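Mandelate racemase/muconate lactonizing enzyme/Enolase superfamily (PDB 2HZG) belongs to the enolase superfamily, pairing an N-terminal alpha/beta capping domain with a TIM-barrel-like domain that holds a sodium ion. Local coordinates at residues 44-55 and 96-106. Sequence-based numbering, arbitrary orientation.
Sequences CEAAPLPSIAAF and LLQAPHMLSGI
S51 of helix 48-55 is bonded by Q98, in the turn leading into the other helix, a worked example of how a polar cluster with one ordered water can lie beside apolar packing at a buried crossing. Helices 48-55 and 99-106 cross almost at right angles (-87°). Q98 NE2 donates to S51 OG at 3.0 Å (N-H...O 157°), and S51 OG lies close to the amide plane of Q98. S51 OG in turn donates a hydrogen bond to the carbonyl O of A47, the N-cap residue, from above the carbonyl plane; that oxygen also accepts from S51 N. The glutamine chain, bent at chi2, runs past P50, its CD 3.8 Å from P50 CB, while its OE1 takes the backbone N of Q98 of the second subunit. One water accepts from A47 N and Q98 NE2 and lies 2.7 Å from H101 ND1, in the imidazole plane. E45 O stands over one face of that ring, offset toward the rim, and A46 CB approaches H101 ND1 obliquely at 3.4 Å.

M102 is a knob among S51, I52, A54 and F55. With CG of M102 anti to its backbone N (chi1 -173°), M102 SD comes 3.1 Å from S51 O and makes an oblique Met-aromatic contact with F55. M102 CE lies 3.8 Å from C44 SG. A54 CB packs on Q98 CB at 3.9 Å, and I106 CD1 meets F55 CE1 obliquely at 3.6 Å. G105, lacking a side chain, lets C44 come close. With acceptors for both NE2 hydrogens and a donor at OE1, the chemistry probably holds the Q98 amide in one orientation, linking the domain interior to the dimer interface.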
ATOM      1  N   CYS A  44      12.665  -9.349   3.531  1.00 16.05           N
ATOM      2  CA  CYS A  44      11.411  -8.683   3.165  1.00 17.09           C
ATOM      3  C   CYS A  44      10.379  -9.757   2.838  1.00 17.76           C
ATOM      4  O   CYS A  44      10.650 -10.652   2.036  1.00 18.48           O
ATOM      5  CB  CYS A  44      11.604  -7.810   1.918  1.00 16.28           C
ATOM      6  SG  CYS A  44      12.902  -6.583   2.042  1.00 16.19           S
ATOM      7  N   GLU A  45       9.208  -9.679   3.455  1.00 18.08           N
ATOM      8  CA  GLU A  45       8.135 -10.601   3.090  1.00 18.90           C
ATOM      9  C   GLU A  45       7.289  -9.910   2.020  1.00 18.50           C
ATOM     10  O   GLU A  45       6.254  -9.305   2.300  1.00 19.06           O
ATOM     11  CB  GLU A  45       7.303 -11.039   4.315  1.00 18.63           C
ATOM     12  CG  GLU A  45       6.163 -12.020   3.980  1.00 21.33           C
ATOM     13  CD  GLU A  45       6.575 -13.234   3.110  1.00 25.34           C
ATOM     14  OE1 GLU A  45       7.756 -13.648   3.124  1.00 25.72           O
ATOM     15  OE2 GLU A  45       5.688 -13.791   2.411  1.00 27.38           O
ATOM     16  N   ALA A  46       7.759  -9.991   0.785  1.00 17.83           N
ATOM     17  CA  ALA A  46       7.308  -9.076  -0.239  1.00 17.38           C
ATOM     18  C   ALA A  46       7.703  -9.665  -1.563  1.00 17.45           C
ATOM     19  O   ALA A  46       8.564 -10.556  -1.617  1.00 17.86           O
ATOM     20  CB  ALA A  46       8.008  -7.730  -0.065  1.00 17.31           C
ATOM     21  N   ALA A  47       7.140  -9.106  -2.629  1.00 16.63           N
ATOM     22  CA  ALA A  47       7.533  -9.450  -3.992  1.00 16.01           C
ATOM     23  C   ALA A  47       8.953  -8.935  -4.208  1.00 15.19           C
ATOM     24  O   ALA A  47       9.196  -7.735  -4.110  1.00 14.63           O
ATOM     25  CB  ALA A  47       6.542  -8.833  -5.004  1.00 15.65           C
ATOM     26  N   PRO A  48       9.911  -9.848  -4.436  1.00 15.45           N
ATOM     27  CA  PRO A  48      11.309  -9.422  -4.522  1.00 14.90           C
ATOM     28  C   PRO A  48      11.659  -8.420  -5.609  1.00 15.00           C
ATOM     29  O   PRO A  48      12.359  -7.477  -5.305  1.00 14.65           O
ATOM     30  CB  PRO A  48      12.073 -10.744  -4.702  1.00 14.87           C
ATOM     31  CG  PRO A  48      11.193 -11.768  -4.032  1.00 14.25           C
ATOM     32  CD  PRO A  48       9.808 -11.327  -4.498  1.00 15.23           C
ATOM     33  N   LEU A  49      11.208  -8.615  -6.855  1.00 13.99           N
ATOM     34  CA  LEU A  49      11.619  -7.694  -7.899  1.00 13.77           C
ATOM     35  C   LEU A  49      11.050  -6.271  -7.727  1.00 13.13           C
ATOM     36  O   LEU A  49      11.791  -5.312  -7.881  1.00 13.24           O
ATOM     37  CB  LEU A  49      11.366  -8.248  -9.310  1.00 13.74           C
ATOM     38  CG  LEU A  49      11.752  -7.351 -10.491  1.00 14.72           C
ATOM     39  CD1 LEU A  49      13.276  -7.262 -10.624  1.00 13.44           C
ATOM     40  CD2 LEU A  49      11.151  -7.896 -11.784  1.00 15.56           C
ATOM     41  N   PRO A  50       9.739  -6.129  -7.449  1.00 13.47           N
ATOM     42  CA  PRO A  50       9.209  -4.787  -7.148  1.00 13.12           C
ATOM     43  C   PRO A  50       9.909  -4.135  -5.968  1.00 13.71           C
ATOM     44  O   PRO A  50      10.121  -2.921  -5.981  1.00 14.18           O
ATOM     45  CB  PRO A  50       7.738  -5.064  -6.810  1.00 13.44           C
ATOM     46  CG  PRO A  50       7.404  -6.279  -7.609  1.00 13.92           C
ATOM     47  CD  PRO A  50       8.664  -7.135  -7.459  1.00 12.96           C
ATOM     48  N   SER A  51      10.270  -4.928  -4.952  1.00 13.54           N
ATOM     49  CA  SER A  51      11.025  -4.410  -3.814  1.00 13.88           C
ATOM     50  C   SER A  51      12.419  -3.948  -4.225  1.00 13.69           C
ATOM     51  O   SER A  51      12.821  -2.844  -3.862  1.00 13.48           O
ATOM     52  CB  SER A  51      11.113  -5.442  -2.680  1.00 13.21           C
ATOM     53  OG  SER A  51       9.815  -5.788  -2.245  1.00 16.41           O
ATOM     54  N   ILE A  52      13.148  -4.777  -4.977  1.00 13.76           N
ATOM     55  CA  ILE A  52      14.458  -4.360  -5.502  1.00 14.59           C
ATOM     56  C   ILE A  52      14.311  -3.075  -6.335  1.00 14.86           C
ATOM     57  O   ILE A  52      15.111  -2.151  -6.200  1.00 14.34           O
ATOM     58  CB  ILE A  52      15.138  -5.463  -6.379  1.00 14.57           C
ATOM     59  CG1 ILE A  52      15.587  -6.663  -5.519  1.00 14.89           C
ATOM     60  CG2 ILE A  52      16.322  -4.871  -7.162  1.00 14.95           C
ATOM     61  CD1 ILE A  52      15.809  -7.972  -6.356  1.00 15.74           C
ATOM     62  N   ALA A  53      13.285  -3.027  -7.198  1.00 15.39           N
ATOM     63  CA  ALA A  53      12.998  -1.813  -7.979  1.00 15.59           C
ATOM     64  C   ALA A  53      12.770  -0.578  -7.100  1.00 15.51           C
ATOM     65  O   ALA A  53      13.300   0.492  -7.408  1.00 16.40           O
ATOM     66  CB  ALA A  53      11.836  -2.037  -8.949  1.00 16.09           C
ATOM     67  N   ALA A  54      12.025  -0.728  -6.001  1.00 15.35           N
ATOM     68  CA  ALA A  54      11.852   0.340  -5.008  1.00 15.14           C
ATOM     69  C   ALA A  54      13.189   0.801  -4.410  1.00 14.89           C
ATOM     70  O   ALA A  54      13.370   1.977  -4.110  1.00 14.40           O
ATOM     71  CB  ALA A  54      10.842  -0.084  -3.874  1.00 14.13           C
ATOM     72  N   PHE A  55      14.122  -0.129  -4.232  1.00 15.12           N
ATOM     73  CA  PHE A  55      15.464   0.219  -3.720  1.00 15.35           C
ATOM     74  C   PHE A  55      16.332   1.062  -4.663  1.00 15.53           C
ATOM     75  O   PHE A  55      17.048   1.959  -4.204  1.00 15.71           O
ATOM     76  CB  PHE A  55      16.255  -1.032  -3.283  1.00 14.98           C
ATOM     77  CG  PHE A  55      17.391  -0.710  -2.369  1.00 14.61           C
ATOM     78  CD1 PHE A  55      17.148  -0.206  -1.097  1.00 14.33           C
ATOM     79  CD2 PHE A  55      18.711  -0.841  -2.799  1.00 15.22           C
ATOM     80  CE1 PHE A  55      18.195   0.140  -0.255  1.00 14.42           C
ATOM     81  CE2 PHE A  55      19.776  -0.500  -1.948  1.00 14.85           C
ATOM     82  CZ  PHE A  55      19.515  -0.010  -0.690  1.00 14.18           C
ATOM     83  N   LEU A  96       6.178   6.209  -3.208  0.60 15.73           N
ATOM     84  CA  LEU A  96       6.630   4.936  -3.738  0.60 15.31           C
ATOM     85  C   LEU A  96       5.921   3.863  -2.914  0.60 15.01           C
ATOM     86  O   LEU A  96       6.348   3.521  -1.802  0.60 14.70           O
ATOM     87  CB  LEU A  96       8.167   4.863  -3.662  0.60 15.54           C
ATOM     88  CG  LEU A  96       8.957   3.567  -3.890  0.60 16.65           C
ATOM     89  CD1 LEU A  96       8.269   2.605  -4.851  0.60 14.56           C
ATOM     90  CD2 LEU A  96      10.399   3.870  -4.305  0.60 16.65           C
ATOM     91  N   LEU A  97       4.803   3.367  -3.447  1.00 14.31           N
ATOM     92  CA  LEU A  97       3.905   2.498  -2.666  1.00 14.14           C
ATOM     93  C   LEU A  97       4.613   1.261  -2.089  1.00 13.83           C
ATOM     94  O   LEU A  97       4.370   0.890  -0.942  1.00 14.68           O
ATOM     95  CB  LEU A  97       2.669   2.103  -3.500  1.00 13.84           C
ATOM     96  CG  LEU A  97       1.579   1.218  -2.854  1.00 13.68           C
ATOM     97  CD1 LEU A  97       1.114   1.768  -1.516  1.00 13.74           C
ATOM     98  CD2 LEU A  97       0.373   1.010  -3.848  1.00 12.57           C
ATOM     99  N   GLN A  98       5.495   0.657  -2.878  1.00 13.71           N
ATOM    100  CA  GLN A  98       6.249  -0.542  -2.471  1.00 14.41           C
ATOM    101  C   GLN A  98       7.218  -0.299  -1.300  1.00 15.08           C
ATOM    102  O   GLN A  98       7.652  -1.267  -0.654  1.00 15.30           O
ATOM    103  CB  GLN A  98       7.048  -1.099  -3.665  1.00 13.79           C
ATOM    104  CG  GLN A  98       7.686  -2.491  -3.454  1.00 13.56           C
ATOM    105  CD  GLN A  98       6.667  -3.635  -3.445  1.00 13.43           C
ATOM    106  OE1 GLN A  98       5.544  -3.473  -3.901  1.00 15.84           O
ATOM    107  NE2 GLN A  98       7.068  -4.796  -2.941  1.00 14.26           N
ATOM    108  N   ALA A  99       7.544   0.967  -1.012  1.00 14.12           N
ATOM    109  CA  ALA A  99       8.646   1.271  -0.075  1.00 14.78           C
ATOM    110  C   ALA A  99       8.658   0.497   1.277  1.00 14.63           C
ATOM    111  O   ALA A  99       9.702  -0.016   1.659  1.00 14.63           O
ATOM    112  CB  ALA A  99       8.796   2.775   0.155  1.00 14.52           C
ATOM    113  N   PRO A 100       7.519   0.425   2.003  1.00 14.72           N
ATOM    114  CA  PRO A 100       7.534  -0.217   3.325  1.00 14.68           C
ATOM    115  C   PRO A 100       8.014  -1.676   3.284  1.00 14.57           C
ATOM    116  O   PRO A 100       8.617  -2.138   4.244  1.00 14.73           O
ATOM    117  CB  PRO A 100       6.060  -0.195   3.745  1.00 14.89           C
ATOM    118  CG  PRO A 100       5.440   0.842   2.946  1.00 15.63           C
ATOM    119  CD  PRO A 100       6.182   0.952   1.675  1.00 15.10           C
ATOM    120  N   HIS A 101       7.734  -2.382   2.186  1.00 13.79           N
ATOM    121  CA  HIS A 101       8.113  -3.793   2.058  1.00 14.34           C
ATOM    122  C   HIS A 101       9.620  -3.926   1.878  1.00 14.94           C
ATOM    123  O   HIS A 101      10.248  -4.799   2.489  1.00 16.08           O
ATOM    124  CB  HIS A 101       7.351  -4.426   0.891  1.00 13.73           C
ATOM    125  CG  HIS A 101       5.987  -4.912   1.271  1.00 12.19           C
ATOM    126  ND1 HIS A 101       5.244  -5.758   0.472  1.00 13.49           N
ATOM    127  CD2 HIS A 101       5.243  -4.691   2.378  1.00 10.20           C
ATOM    128  CE1 HIS A 101       4.098  -6.031   1.072  1.00 13.39           C
ATOM    129  NE2 HIS A 101       4.078  -5.402   2.235  1.00 12.93           N
ATOM    130  N   MET A 102      10.195  -3.042   1.063  1.00 14.75           N
ATOM    131  CA  MET A 102      11.647  -2.945   0.902  1.00 14.67           C
ATOM    132  C   MET A 102      12.297  -2.509   2.223  1.00 14.53           C
ATOM    133  O   MET A 102      13.272  -3.118   2.675  1.00 15.35           O
ATOM    134  CB  MET A 102      12.007  -1.975  -0.243  1.00 14.07           C
ATOM    135  CG  MET A 102      13.527  -1.957  -0.597  1.00 15.30           C
ATOM    136  SD  MET A 102      14.180  -3.569  -1.128  1.00 16.17           S
ATOM    137  CE  MET A 102      15.123  -4.088   0.288  1.00 13.73           C
ATOM    138  N   LEU A 103      11.736  -1.484   2.858  1.00 14.52           N
ATOM    139  CA  LEU A 103      12.228  -1.029   4.159  1.00 14.38           C
ATOM    140  C   LEU A 103      12.253  -2.115   5.252  1.00 13.96           C
ATOM    141  O   LEU A 103      13.173  -2.159   6.060  1.00 13.24           O
ATOM    142  CB  LEU A 103      11.407   0.152   4.661  1.00 13.99           C
ATOM    143  CG  LEU A 103      11.730   0.709   6.060  1.00 15.34           C
ATOM    144  CD1 LEU A 103      13.201   1.231   6.165  1.00 16.64           C
ATOM    145  CD2 LEU A 103      10.752   1.812   6.386  1.00 15.09           C
ATOM    146  N   SER A 104      11.220  -2.957   5.302  1.00 13.51           N
ATOM    147  CA  SER A 104      11.119  -3.986   6.335  1.00 13.61           C
ATOM    148  C   SER A 104      12.419  -4.787   6.527  1.00 14.14           C
ATOM    149  O   SER A 104      12.922  -4.909   7.654  1.00 13.76           O
ATOM    150  CB  SER A 104       9.954  -4.945   6.033  1.00 13.48           C
ATOM    151  OG  SER A 104       8.695  -4.277   6.144  1.00 13.00           O
ATOM    152  N   GLY A 105      12.925  -5.355   5.431  1.00 14.07           N
ATOM    153  CA  GLY A 105      14.132  -6.187   5.455  1.00 14.30           C
ATOM    154  C   GLY A 105      15.373  -5.383   5.841  1.00 15.02           C
ATOM    155  O   GLY A 105      16.227  -5.875   6.568  1.00 13.73           O
ATOM    156  N   ILE A 106      15.447  -4.139   5.357  1.00 15.10           N
ATOM    157  CA  ILE A 106      16.559  -3.229   5.679  1.00 15.13           C
ATOM    158  C   ILE A 106      16.566  -2.902   7.158  1.00 15.30           C
ATOM    159  O   ILE A 106      17.590  -3.017   7.806  1.00 15.88           O
ATOM    160  CB  ILE A 106      16.477  -1.917   4.859  1.00 14.69           C
ATOM    161  CG1 ILE A 106      16.732  -2.216   3.380  1.00 15.02           C
ATOM    162  CG2 ILE A 106      17.466  -0.815   5.409  1.00 14.90           C
ATOM    163  CD1 ILE A 106      16.235  -1.153   2.445  1.00 13.99           C
TER
HETATM  164  O   HOH W   1       5.107  -6.943  -1.991  1.00 14.67           O